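Local coordinates for endoglucanase, glycoside hydrolase family 5 protein (Cytophaga hutchinsonii, PDB 5IHS), which probably hydrolyses internal beta-1,4-glucosidic bonds of cellulose, as an endoglucanase of glycoside hydrolase family 5 built on a TIM barrel, at residues A[153-163]-A[189-199]; A[172-183]-A[208-216]. All coordinates share one frame; numbering follows the deposited sequence. Where two conformers were deposited one is given.

Contact 1: A[153-163]-A[189-199]; sequences IIYEVYNEPLQ and NIIVVGTRQWS
Strands 153-156 and 191-193, the fourth and fifth of the TIM barrel, lie parallel and run into loops at their C-terminal ends, where TIM-barrel enzymes carry their active sites. Y155 N gives a hydrogen bond to I190 O (3.0 Å), Y155 O takes one from V192 N, and V157 N reaches V192 O. Beta-branched I154, I191 and V192 suit extended backbone, and I154 CG2 touches V192 CG2 on the face where E156 extends its carboxylate to R85 and T247. On the face turned to helix 167-185, Y155 lays CD2 against I191 CG1 while its hydroxyl bonds D186, and V157 CG1 meets I191 CG2 at 3.8 Å. Where the strands part, water 2 joins Y158 N to V192 O. G194 suits the following turn, where a side chain would run into Y158 O and P161 CD. P161 puts CG 3.6 Å above the Y158 ring centre, a CH-pi contact. N159-E160 is the Asn-Glu pair that in family 5 usually carries the acid/base glutamate, so E160 probably has that role. With CG anti to the carbonyl carbon (chi1 -82°) and an extended chain beyond, E160 brings OE1 to the edge of the W198 ring, 3.3 Å from CD1, carboxylate and ring planes 82° apart; OE2 bonds H220. Next to it, S199 OG donates to N159 O (2.9 Å). W198 N bonds P161 O, Q197 N bonds L162 O from well above the carbonyl plane, and R196 NH1 bonds Q163 O within it. These four backbone oxygens thus find donors in 196-199, fixing the loop that carries E160.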
loop_
_atom_site.group_PDB
_atom_site.type_symbol
_atom_site.label_atom_id
_atom_site.label_comp_id
_atom_site.label_asym_id
_atom_site.label_seq_id
_atom_site.Cartn_x
_atom_site.Cartn_y
_atom_site.Cartn_z
ATOM N N ILE A 153 -3.915 -7.431 8.732
ATOM C CA ILE A 153 -4.252 -7.476 7.309
ATOM C C ILE A 153 -4.979 -6.212 6.868
ATOM O O ILE A 153 -5.976 -5.812 7.476
ATOM C CB ILE A 153 -5.145 -8.691 7.014
ATOM C CG1 ILE A 153 -4.591 -9.996 7.615
ATOM C CG2 ILE A 153 -5.439 -8.781 5.511
ATOM C CD1 ILE A 153 -3.275 -10.413 7.061
ATOM N N ILE A 154 -4.530 -5.654 5.743
ATOM C CA ILE A 154 -5.213 -4.612 4.982
ATOM C C ILE A 154 -5.321 -5.121 3.545
ATOM O O ILE A 154 -4.333 -5.603 2.984
ATOM C CB ILE A 154 -4.407 -3.293 5.022
ATOM C CG1 ILE A 154 -4.235 -2.805 6.468
ATOM C CG2 ILE A 154 -5.060 -2.226 4.147
ATOM C CD1 ILE A 154 -3.140 -1.769 6.630
ATOM N N TYR A 155 -6.519 -5.056 2.961
ATOM C CA TYR A 155 -6.730 -5.516 1.593
ATOM C C TYR A 155 -6.733 -4.332 0.635
ATOM O O TYR A 155 -7.323 -3.294 0.933
ATOM C CB TYR A 155 -8.064 -6.249 1.458
ATOM C CG TYR A 155 -8.243 -7.405 2.407
ATOM C CD1 TYR A 155 -7.791 -8.673 2.085
ATOM C CD2 TYR A 155 -8.877 -7.233 3.624
ATOM C CE1 TYR A 155 -7.967 -9.738 2.954
ATOM C CE2 TYR A 155 -9.063 -8.293 4.500
ATOM C CZ TYR A 155 -8.608 -9.540 4.159
ATOM O OH TYR A 155 -8.761 -10.612 5.012
ATOM N N GLU A 156 -6.116 -4.495 -0.538
ATOM C CA GLU A 156 -6.091 -3.468 -1.583
ATOM C C GLU A 156 -6.537 -4.149 -2.877
ATOM O O GLU A 156 -5.786 -4.902 -3.501
ATOM C CB GLU A 156 -4.708 -2.829 -1.671
ATOM C CG GLU A 156 -4.588 -1.818 -2.799
ATOM C CD GLU A 156 -3.227 -1.153 -2.886
ATOM O OE1 GLU A 156 -2.291 -1.562 -2.163
ATOM O OE2 GLU A 156 -3.103 -0.188 -3.694
ATOM N N VAL A 157 -7.794 -3.908 -3.265
ATOM C CA VAL A 157 -8.452 -4.762 -4.258
ATOM C C VAL A 157 -8.194 -4.393 -5.712
ATOM O O VAL A 157 -8.495 -5.204 -6.599
ATOM C CB VAL A 157 -9.971 -4.850 -4.004
ATOM C CG1 VAL A 157 -10.241 -5.464 -2.631
ATOM C CG2 VAL A 157 -10.654 -3.494 -4.146
ATOM N N TYR A 158 -7.640 -3.216 -5.989
ATOM C CA TYR A 158 -7.451 -2.786 -7.384
ATOM C C TYR A 158 -6.406 -1.659 -7.393
ATOM O O TYR A 158 -6.765 -0.483 -7.327
ATOM C CB TYR A 158 -8.777 -2.312 -7.969
ATOM C CG TYR A 158 -8.825 -2.079 -9.469
ATOM C CD1 TYR A 158 -7.672 -1.963 -10.234
ATOM C CD2 TYR A 158 -10.052 -1.970 -10.117
ATOM C CE1 TYR A 158 -7.744 -1.736 -11.600
ATOM C CE2 TYR A 158 -10.133 -1.748 -11.476
ATOM C CZ TYR A 158 -8.975 -1.630 -12.213
ATOM O OH TYR A 158 -9.000 -1.401 -13.570
ATOM N N ASN A 159 -5.125 -2.030 -7.527
ATOM C CA ASN A 159 -4.020 -1.074 -7.468
ATOM C C ASN A 159 -4.298 0.249 -8.182
ATOM O O ASN A 159 -4.375 1.302 -7.529
ATOM C CB ASN A 159 -2.782 -1.741 -8.066
ATOM C CG ASN A 159 -1.626 -0.779 -8.248
ATOM O OD1 ASN A 159 -1.308 -0.016 -7.348
ATOM N ND2 ASN A 159 -1.004 -0.788 -9.426
ATOM N N GLU A 160 -4.399 0.205 -9.516
ATOM C CA GLU A 160 -4.411 1.417 -10.338
ATOM C C GLU A 160 -5.322 1.246 -11.540
ATOM O O GLU A 160 -4.873 0.899 -12.647
ATOM C CB GLU A 160 -3.012 1.811 -10.791
ATOM C CG GLU A 160 -2.249 2.586 -9.750
ATOM C CD GLU A 160 -0.908 3.097 -10.239
ATOM O OE1 GLU A 160 -0.586 2.904 -11.438
ATOM O OE2 GLU A 160 -0.176 3.717 -9.436
ATOM N N PRO A 161 -6.608 1.518 -11.377
ATOM C CA PRO A 161 -7.465 1.704 -12.547
ATOM C C PRO A 161 -6.843 2.734 -13.488
ATOM O O PRO A 161 -6.153 3.661 -13.062
ATOM C CB PRO A 161 -8.783 2.203 -11.943
ATOM C CG PRO A 161 -8.758 1.720 -10.507
ATOM C CD PRO A 161 -7.309 1.805 -10.115
ATOM N N LEU A 162 -7.091 2.561 -14.782
ATOM C CA LEU A 162 -6.551 3.448 -15.803
ATOM C C LEU A 162 -7.384 4.729 -15.911
ATOM O O LEU A 162 -8.417 4.894 -15.262
ATOM C CB LEU A 162 -6.484 2.707 -17.136
ATOM C CG LEU A 162 -5.595 1.461 -17.101
ATOM C CD1 LEU A 162 -5.635 0.753 -18.443
ATOM C CD2 LEU A 162 -4.163 1.811 -16.725
ATOM N N GLN A 163 -6.906 5.663 -16.733
ATOM C CA GLN A 163 -7.673 6.882 -16.957
ATOM C C GLN A 163 -9.047 6.579 -17.554
ATOM O O GLN A 163 -10.019 7.292 -17.273
ATOM C CB GLN A 163 -6.880 7.820 -17.858
ATOM C CG GLN A 163 -7.453 9.212 -17.927
ATOM C CD GLN A 163 -6.743 10.075 -18.945
ATOM O OE1 GLN A 163 -5.677 9.714 -19.461
ATOM N NE2 GLN A 163 -7.323 11.227 -19.239
ATOM N N ASN A 189 -11.511 -5.867 8.875
ATOM C CA ASN A 189 -10.235 -5.311 8.437
ATOM C C ASN A 189 -10.444 -4.359 7.258
ATOM O O ASN A 189 -11.383 -4.493 6.467
ATOM C CB ASN A 189 -9.242 -6.414 8.092
ATOM C CG ASN A 189 -8.654 -7.078 9.332
ATOM O OD1 ASN A 189 -8.487 -6.441 10.392
ATOM N ND2 ASN A 189 -8.325 -8.356 9.210
ATOM N N ILE A 190 -9.553 -3.375 7.155
ATOM C CA ILE A 190 -9.698 -2.315 6.172
ATOM C C ILE A 190 -9.527 -2.848 4.755
ATOM O O ILE A 190 -8.647 -3.673 4.473
ATOM C CB ILE A 190 -8.702 -1.189 6.493
ATOM C CG1 ILE A 190 -9.112 -0.492 7.801
ATOM C CG2 ILE A 190 -8.619 -0.176 5.336
ATOM C CD1 ILE A 190 -8.170 0.563 8.282
ATOM N N ILE A 191 -10.356 -2.328 3.852
ATOM C CA ILE A 191 -10.255 -2.576 2.424
ATOM C C ILE A 191 -10.059 -1.231 1.734
ATOM O O ILE A 191 -10.847 -0.302 1.950
ATOM C CB ILE A 191 -11.508 -3.295 1.891
ATOM C CG1 ILE A 191 -11.747 -4.614 2.637
ATOM C CG2 ILE A 191 -11.382 -3.518 0.400
ATOM C CD1 ILE A 191 -13.119 -5.224 2.371
ATOM N N VAL A 192 -9.010 -1.138 0.909
ATOM C CA VAL A 192 -8.642 0.089 0.205
ATOM C C VAL A 192 -8.958 -0.110 -1.272
ATOM O O VAL A 192 -8.555 -1.120 -1.864
ATOM C CB VAL A 192 -7.151 0.435 0.386
ATOM C CG1 VAL A 192 -6.852 1.797 -0.218
ATOM C CG2 VAL A 192 -6.717 0.364 1.860
ATOM N N VAL A 193 -9.656 0.859 -1.870
ATOM C CA VAL A 193 -10.167 0.759 -3.232
ATOM C C VAL A 193 -9.532 1.823 -4.125
ATOM O O VAL A 193 -9.610 3.024 -3.829
ATOM C CB VAL A 193 -11.701 0.892 -3.257
ATOM C CG1 VAL A 193 -12.218 0.754 -4.691
ATOM C CG2 VAL A 193 -12.359 -0.125 -2.331
ATOM N N GLY A 194 -8.955 1.366 -5.247
ATOM C CA GLY A 194 -8.324 2.255 -6.198
ATOM C C GLY A 194 -9.300 3.163 -6.917
ATOM O O GLY A 194 -10.508 2.944 -6.933
ATOM N N THR A 195 -8.736 4.214 -7.519
ATOM C CA THR A 195 -9.521 5.269 -8.143
ATOM C C THR A 195 -9.032 5.527 -9.576
ATOM O O THR A 195 -7.970 5.053 -10.007
ATOM C CB THR A 195 -9.539 6.532 -7.240
ATOM O OG1 THR A 195 -8.210 7.021 -7.020
ATOM C CG2 THR A 195 -10.228 6.242 -5.894
ATOM N N ARG A 196 -9.845 6.257 -10.342
ATOM C CA ARG A 196 -9.550 6.452 -11.757
ATOM C C ARG A 196 -8.235 7.217 -11.950
ATOM O O ARG A 196 -7.802 8.008 -11.099
ATOM C CB ARG A 196 -10.723 7.172 -12.444
ATOM C CG ARG A 196 -10.619 7.243 -13.971
ATOM C CD ARG A 196 -11.905 7.671 -14.615
ATOM N NE ARG A 196 -12.230 9.076 -14.429
ATOM C CZ ARG A 196 -11.838 10.060 -15.231
ATOM N NH1 ARG A 196 -11.041 9.825 -16.270
ATOM N NH2 ARG A 196 -12.251 11.301 -14.997
ATOM N N GLN A 197 -7.609 6.983 -13.104
ATOM C CA GLN A 197 -6.409 7.701 -13.530
ATOM C C GLN A 197 -5.241 7.388 -12.598
ATOM O O GLN A 197 -4.643 8.276 -11.969
ATOM C CB GLN A 197 -6.695 9.195 -13.656
ATOM C CG GLN A 197 -5.618 10.002 -14.339
ATOM C CD GLN A 197 -6.096 11.406 -14.594
ATOM O OE1 GLN A 197 -6.896 11.639 -15.492
ATOM N NE2 GLN A 197 -5.634 12.347 -13.795
ATOM N N TRP A 198 -4.903 6.102 -12.522
ATOM C CA TRP A 198 -3.787 5.629 -11.704
ATOM C C TRP A 198 -3.955 6.044 -10.246
ATOM O O TRP A 198 -3.005 6.443 -9.567
ATOM C CB TRP A 198 -2.429 6.037 -12.289
ATOM C CG TRP A 198 -2.299 5.576 -13.704
ATOM C CD1 TRP A 198 -1.924 4.331 -14.144
ATOM C CD2 TRP A 198 -2.586 6.338 -14.871
ATOM N NE1 TRP A 198 -1.943 4.287 -15.514
ATOM C CE2 TRP A 198 -2.346 5.507 -15.985
ATOM C CE3 TRP A 198 -3.011 7.647 -15.087
ATOM C CZ2 TRP A 198 -2.525 5.942 -17.294
ATOM C CZ3 TRP A 198 -3.187 8.077 -16.386
ATOM C CH2 TRP A 198 -2.936 7.228 -17.474
ATOM N N SER A 199 -5.181 5.893 -9.748
ATOM C CA SER A 199 -5.504 6.207 -8.357
ATOM C C SER A 199 -5.186 7.660 -8.010
ATOM O O SER A 199 -4.628 7.981 -6.962
ATOM C CB SER A 199 -4.891 5.197 -7.382
ATOM O OG SER A 199 -5.610 3.980 -7.530
HETATM O O HOH W 1 -7.096 -3.524 8.620
HETATM O O HOH W 2 -7.480 -0.975 -4.422
#

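Contact 2: A[172-183]-A[208-216]; sequences KPYAEGVITKIR and NPITRQNIM
K172 and N208 cross at about a right angle where helix 167-185 of the TIM barrel packs on the loop entering strand 215-221. CG of K172 stands opposite the backbone N (chi1 -170°) and the extended chain carries NZ to N208 OD1 (2.9 Å) and P209 O (3.1 Å), above both carbonyl planes; the amide's ND2 bonds N168. The K172 methylenes slide past I210 in the opposite direction, a double use that suits a lysine; a leucine here would probably leave N208 OD1 and P209 O without this donor. Farther along the helix, I179 meets I210 and I215 tip to tip, its CD1 3.8 Å from I215 CD1, and small A175 admits I210 CD1. In the conformer given, R212 lies across E176, whose CG sits 3.7 Å above one guanidinium face, toward its rim; carboxylate and guanidinium planes are 13° apart and OE2 lies out of the latter, so no N-H points at it and any attraction is probably electrostatic. R212 NH1 donates to E176 O, which also bonds T180 N. R183 folds at its CB-CG bond (chi2 -71°); its NH1 bonds N189 O, NH2 donates to Q213 O (3.2 Å), and water 4 bridges NE to that oxygen.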
loop_
_atom_site.group_PDB
_atom_site.type_symbol
_atom_site.label_atom_id
_atom_site.label_comp_id
_atom_site.label_asym_id
_atom_site.label_seq_id
_atom_site.Cartn_x
_atom_site.Cartn_y
_atom_site.Cartn_z
ATOM N N LYS A 172 -16.330 0.839 -9.014
ATOM C CA LYS A 172 -17.186 0.638 -7.844
ATOM C C LYS A 172 -17.901 -0.703 -7.888
ATOM O O LYS A 172 -17.866 -1.433 -6.881
ATOM C CB LYS A 172 -18.139 1.824 -7.644
ATOM C CG LYS A 172 -18.873 1.756 -6.320
ATOM C CD LYS A 172 -19.864 2.897 -6.109
ATOM C CE LYS A 172 -20.414 2.851 -4.698
ATOM N NZ LYS A 172 -21.685 3.567 -4.540
ATOM N N PRO A 173 -18.558 -1.094 -8.991
ATOM C CA PRO A 173 -19.205 -2.419 -9.008
ATOM C C PRO A 173 -18.220 -3.562 -8.827
ATOM O O PRO A 173 -18.527 -4.534 -8.121
ATOM C CB PRO A 173 -19.916 -2.455 -10.371
ATOM C CG PRO A 173 -20.054 -1.047 -10.772
ATOM C CD PRO A 173 -18.877 -0.319 -10.206
ATOM N N TYR A 174 -17.035 -3.479 -9.441
ATOM C CA TYR A 174 -16.012 -4.494 -9.216
ATOM C C TYR A 174 -15.658 -4.576 -7.737
ATOM O O TYR A 174 -15.614 -5.668 -7.149
ATOM C CB TYR A 174 -14.755 -4.180 -10.041
ATOM C CG TYR A 174 -13.533 -4.877 -9.486
ATOM C CD1 TYR A 174 -13.237 -6.190 -9.837
ATOM C CD2 TYR A 174 -12.696 -4.246 -8.579
ATOM C CE1 TYR A 174 -12.142 -6.848 -9.306
ATOM C CE2 TYR A 174 -11.607 -4.899 -8.051
ATOM C CZ TYR A 174 -11.336 -6.201 -8.409
ATOM O OH TYR A 174 -10.262 -6.886 -7.896
ATOM N N ALA A 175 -15.400 -3.422 -7.121
ATOM C CA ALA A 175 -14.951 -3.408 -5.733
ATOM C C ALA A 175 -16.028 -3.930 -4.799
ATOM O O ALA A 175 -15.729 -4.658 -3.851
ATOM C CB ALA A 175 -14.527 -1.999 -5.322
ATOM N N GLU A 176 -17.277 -3.549 -5.038
ATOM C CA GLU A 176 -18.369 -4.034 -4.205
ATOM C C GLU A 176 -18.464 -5.557 -4.238
ATOM O O GLU A 176 -18.717 -6.190 -3.208
ATOM C CB GLU A 176 -19.671 -3.354 -4.629
ATOM C CG GLU A 176 -19.704 -1.897 -4.191
ATOM C CD GLU A 176 -20.891 -1.133 -4.706
ATOM O OE1 GLU A 176 -21.359 -1.425 -5.831
ATOM O OE2 GLU A 176 -21.345 -0.226 -3.981
ATOM N N GLY A 177 -18.271 -6.166 -5.412
ATOM C CA GLY A 177 -18.302 -7.617 -5.496
ATOM C C GLY A 177 -17.192 -8.269 -4.693
ATOM O O GLY A 177 -17.405 -9.286 -4.029
ATOM N N VAL A 178 -15.986 -7.700 -4.753
ATOM C CA VAL A 178 -14.865 -8.245 -3.989
ATOM C C VAL A 178 -15.054 -8.008 -2.491
ATOM O O VAL A 178 -14.776 -8.889 -1.669
ATOM C CB VAL A 178 -13.527 -7.683 -4.503
ATOM C CG1 VAL A 178 -12.370 -8.166 -3.632
ATOM C CG2 VAL A 178 -13.288 -8.109 -5.949
ATOM N N ILE A 179 -15.518 -6.816 -2.109
ATOM C CA ILE A 179 -15.763 -6.527 -0.695
ATOM C C ILE A 179 -16.732 -7.541 -0.094
ATOM O O ILE A 179 -16.519 -8.043 1.015
ATOM C CB ILE A 179 -16.252 -5.076 -0.521
ATOM C CG1 ILE A 179 -15.124 -4.085 -0.857
ATOM C CG2 ILE A 179 -16.766 -4.831 0.895
ATOM C CD1 ILE A 179 -15.619 -2.674 -1.087
ATOM N N THR A 180 -17.830 -7.831 -0.794
ATOM C CA THR A 180 -18.784 -8.804 -0.273
ATOM C C THR A 180 -18.106 -10.140 -0.011
ATOM O O THR A 180 -18.354 -10.782 1.014
ATOM C CB THR A 180 -19.949 -8.957 -1.250
ATOM O OG1 THR A 180 -20.635 -7.706 -1.351
ATOM C CG2 THR A 180 -20.925 -10.026 -0.777
ATOM N N LYS A 181 -17.248 -10.577 -0.930
ATOM C CA LYS A 181 -16.541 -11.839 -0.743
ATOM C C LYS A 181 -15.600 -11.793 0.459
ATOM O O LYS A 181 -15.540 -12.744 1.248
ATOM C CB LYS A 181 -15.799 -12.220 -2.020
ATOM C CG LYS A 181 -16.715 -12.600 -3.175
ATOM C CD LYS A 181 -17.323 -13.988 -2.990
ATOM C CE LYS A 181 -18.174 -14.397 -4.177
ATOM N NZ LYS A 181 -19.457 -13.683 -4.167
ATOM N N ILE A 182 -14.850 -10.703 0.617
ATOM C CA ILE A 182 -13.961 -10.578 1.771
ATOM C C ILE A 182 -14.756 -10.636 3.069
ATOM O O ILE A 182 -14.362 -11.307 4.033
ATOM C CB ILE A 182 -13.152 -9.273 1.672
ATOM C CG1 ILE A 182 -12.140 -9.359 0.526
ATOM C CG2 ILE A 182 -12.434 -8.991 2.983
ATOM C CD1 ILE A 182 -11.471 -8.036 0.207
ATOM N N ARG A 183 -15.877 -9.914 3.114
ATOM C CA ARG A 183 -16.663 -9.752 4.328
ATOM C C ARG A 183 -17.368 -11.035 4.765
ATOM O O ARG A 183 -17.832 -11.102 5.910
ATOM C CB ARG A 183 -17.638 -8.575 4.148
ATOM C CG ARG A 183 -16.943 -7.216 4.041
ATOM C CD ARG A 183 -16.366 -6.787 5.381
ATOM N NE ARG A 183 -15.730 -5.470 5.331
ATOM C CZ ARG A 183 -14.479 -5.181 5.680
ATOM N NH1 ARG A 183 -13.638 -6.121 6.103
ATOM N NH2 ARG A 183 -14.064 -3.912 5.592
ATOM N N ASN A 208 -19.392 9.440 -4.810
ATOM C CA ASN A 208 -20.237 8.251 -4.833
ATOM C C ASN A 208 -19.527 7.139 -4.084
ATOM O O ASN A 208 -19.101 6.133 -4.677
ATOM C CB ASN A 208 -20.557 7.829 -6.263
ATOM C CG ASN A 208 -21.489 6.635 -6.316
ATOM O OD1 ASN A 208 -22.227 6.345 -5.360
ATOM N ND2 ASN A 208 -21.455 5.927 -7.430
ATOM N N PRO A 209 -19.390 7.284 -2.769
ATOM C CA PRO A 209 -18.586 6.333 -2.003
ATOM C C PRO A 209 -19.275 4.990 -1.842
ATOM O O PRO A 209 -20.490 4.834 -1.999
ATOM C CB PRO A 209 -18.424 7.030 -0.650
ATOM C CG PRO A 209 -19.644 7.904 -0.539
ATOM C CD PRO A 209 -19.851 8.406 -1.929
ATOM N N ILE A 210 -18.451 4.000 -1.520
ATOM C CA ILE A 210 -18.933 2.685 -1.117
ATOM C C ILE A 210 -19.381 2.803 0.335
ATOM O O ILE A 210 -18.564 2.998 1.237
ATOM C CB ILE A 210 -17.841 1.627 -1.287
ATOM C CG1 ILE A 210 -17.487 1.492 -2.771
ATOM C CG2 ILE A 210 -18.312 0.287 -0.733
ATOM C CD1 ILE A 210 -16.190 0.749 -3.033
ATOM N N THR A 211 -20.684 2.713 0.555
ATOM C CA THR A 211 -21.288 2.985 1.862
ATOM C C THR A 211 -21.302 1.699 2.687
ATOM O O THR A 211 -22.339 1.102 2.989
ATOM C CB THR A 211 -22.667 3.612 1.674
ATOM O OG1 THR A 211 -23.416 2.836 0.738
ATOM C CG2 THR A 211 -22.536 5.044 1.132
ATOM N N ARG A 212 -20.084 1.266 3.026
ATOM C CA ARG A 212 -19.833 0.057 3.794
ATOM C C ARG A 212 -18.754 0.364 4.827
ATOM O O ARG A 212 -18.000 1.332 4.697
ATOM C CB ARG A 212 -19.405 -1.108 2.879
ATOM C CG ARG A 212 -20.423 -1.412 1.779
ATOM C CD ARG A 212 -20.007 -2.561 0.877
ATOM N NE ARG A 212 -20.994 -2.777 -0.176
ATOM C CZ ARG A 212 -20.951 -3.773 -1.052
ATOM N NH1 ARG A 212 -19.969 -4.657 -1.004
ATOM N NH2 ARG A 212 -21.887 -3.884 -1.983
ATOM N N GLN A 213 -18.684 -0.472 5.861
ATOM C CA GLN A 213 -17.761 -0.233 6.959
ATOM C C GLN A 213 -16.301 -0.419 6.543
ATOM O O GLN A 213 -15.961 -1.356 5.822
ATOM C CB GLN A 213 -18.102 -1.223 8.069
ATOM C CG GLN A 213 -17.321 -1.051 9.348
ATOM C CD GLN A 213 -17.743 0.179 10.130
ATOM O OE1 GLN A 213 -18.922 0.549 10.138
ATOM N NE2 GLN A 213 -16.778 0.820 10.793
ATOM N N ASN A 214 -15.429 0.467 7.049
ATOM C CA ASN A 214 -13.972 0.294 6.997
ATOM C C ASN A 214 -13.431 0.185 5.571
ATOM O O ASN A 214 -12.573 -0.651 5.273
ATOM C CB ASN A 214 -13.531 -0.863 7.889
ATOM C CG ASN A 214 -13.834 -0.597 9.338
ATOM O OD1 ASN A 214 -14.181 0.524 9.714
ATOM N ND2 ASN A 214 -13.717 -1.621 10.161
ATOM N N ILE A 215 -13.898 1.098 4.709
ATOM C CA ILE A 215 -13.400 1.270 3.345
ATOM C C ILE A 215 -12.594 2.565 3.271
ATOM O O ILE A 215 -13.017 3.609 3.789
ATOM C CB ILE A 215 -14.554 1.305 2.321
ATOM C CG1 ILE A 215 -15.493 0.109 2.479
ATOM C CG2 ILE A 215 -14.007 1.392 0.890
ATOM C CD1 ILE A 215 -14.832 -1.248 2.332
ATOM N N MET A 216 -11.434 2.494 2.624
ATOM C CA MET A 216 -10.622 3.654 2.296
ATOM C C MET A 216 -10.376 3.675 0.796
ATOM O O MET A 216 -10.635 2.697 0.090
ATOM C CB MET A 216 -9.286 3.617 3.051
ATOM C CG MET A 216 -9.444 3.506 4.560
ATOM S SD MET A 216 -7.888 3.430 5.466
ATOM C CE MET A 216 -7.471 5.163 5.555
HETATM O O HOH W 3 -21.856 -6.353 -3.714
HETATM O O HOH W 4 -17.249 -3.429 4.219
#

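From the N terminus the chain passes strand 153-156 and its loop, helix 167-185, strand 191-193 with the short helix 196-199, and then the loop into strand 215-221. Contact 1 closes the beta-alpha-beta crossover from the fourth barrel strand to the fifth; contact 2 closes an overlapping span, from the crossover helix to the entry of the sixth strand. Their segments alternate, so the closures cross rather than nest. Helix 172-183 lies inside the first closure and strand 191-193 inside the second. They meet directly: V157 O and Y174 OH lie 2.8 Å apart, a probable hydrogen bond, and V157 also packs on V178. Together they tie three consecutive strands to one outer helix.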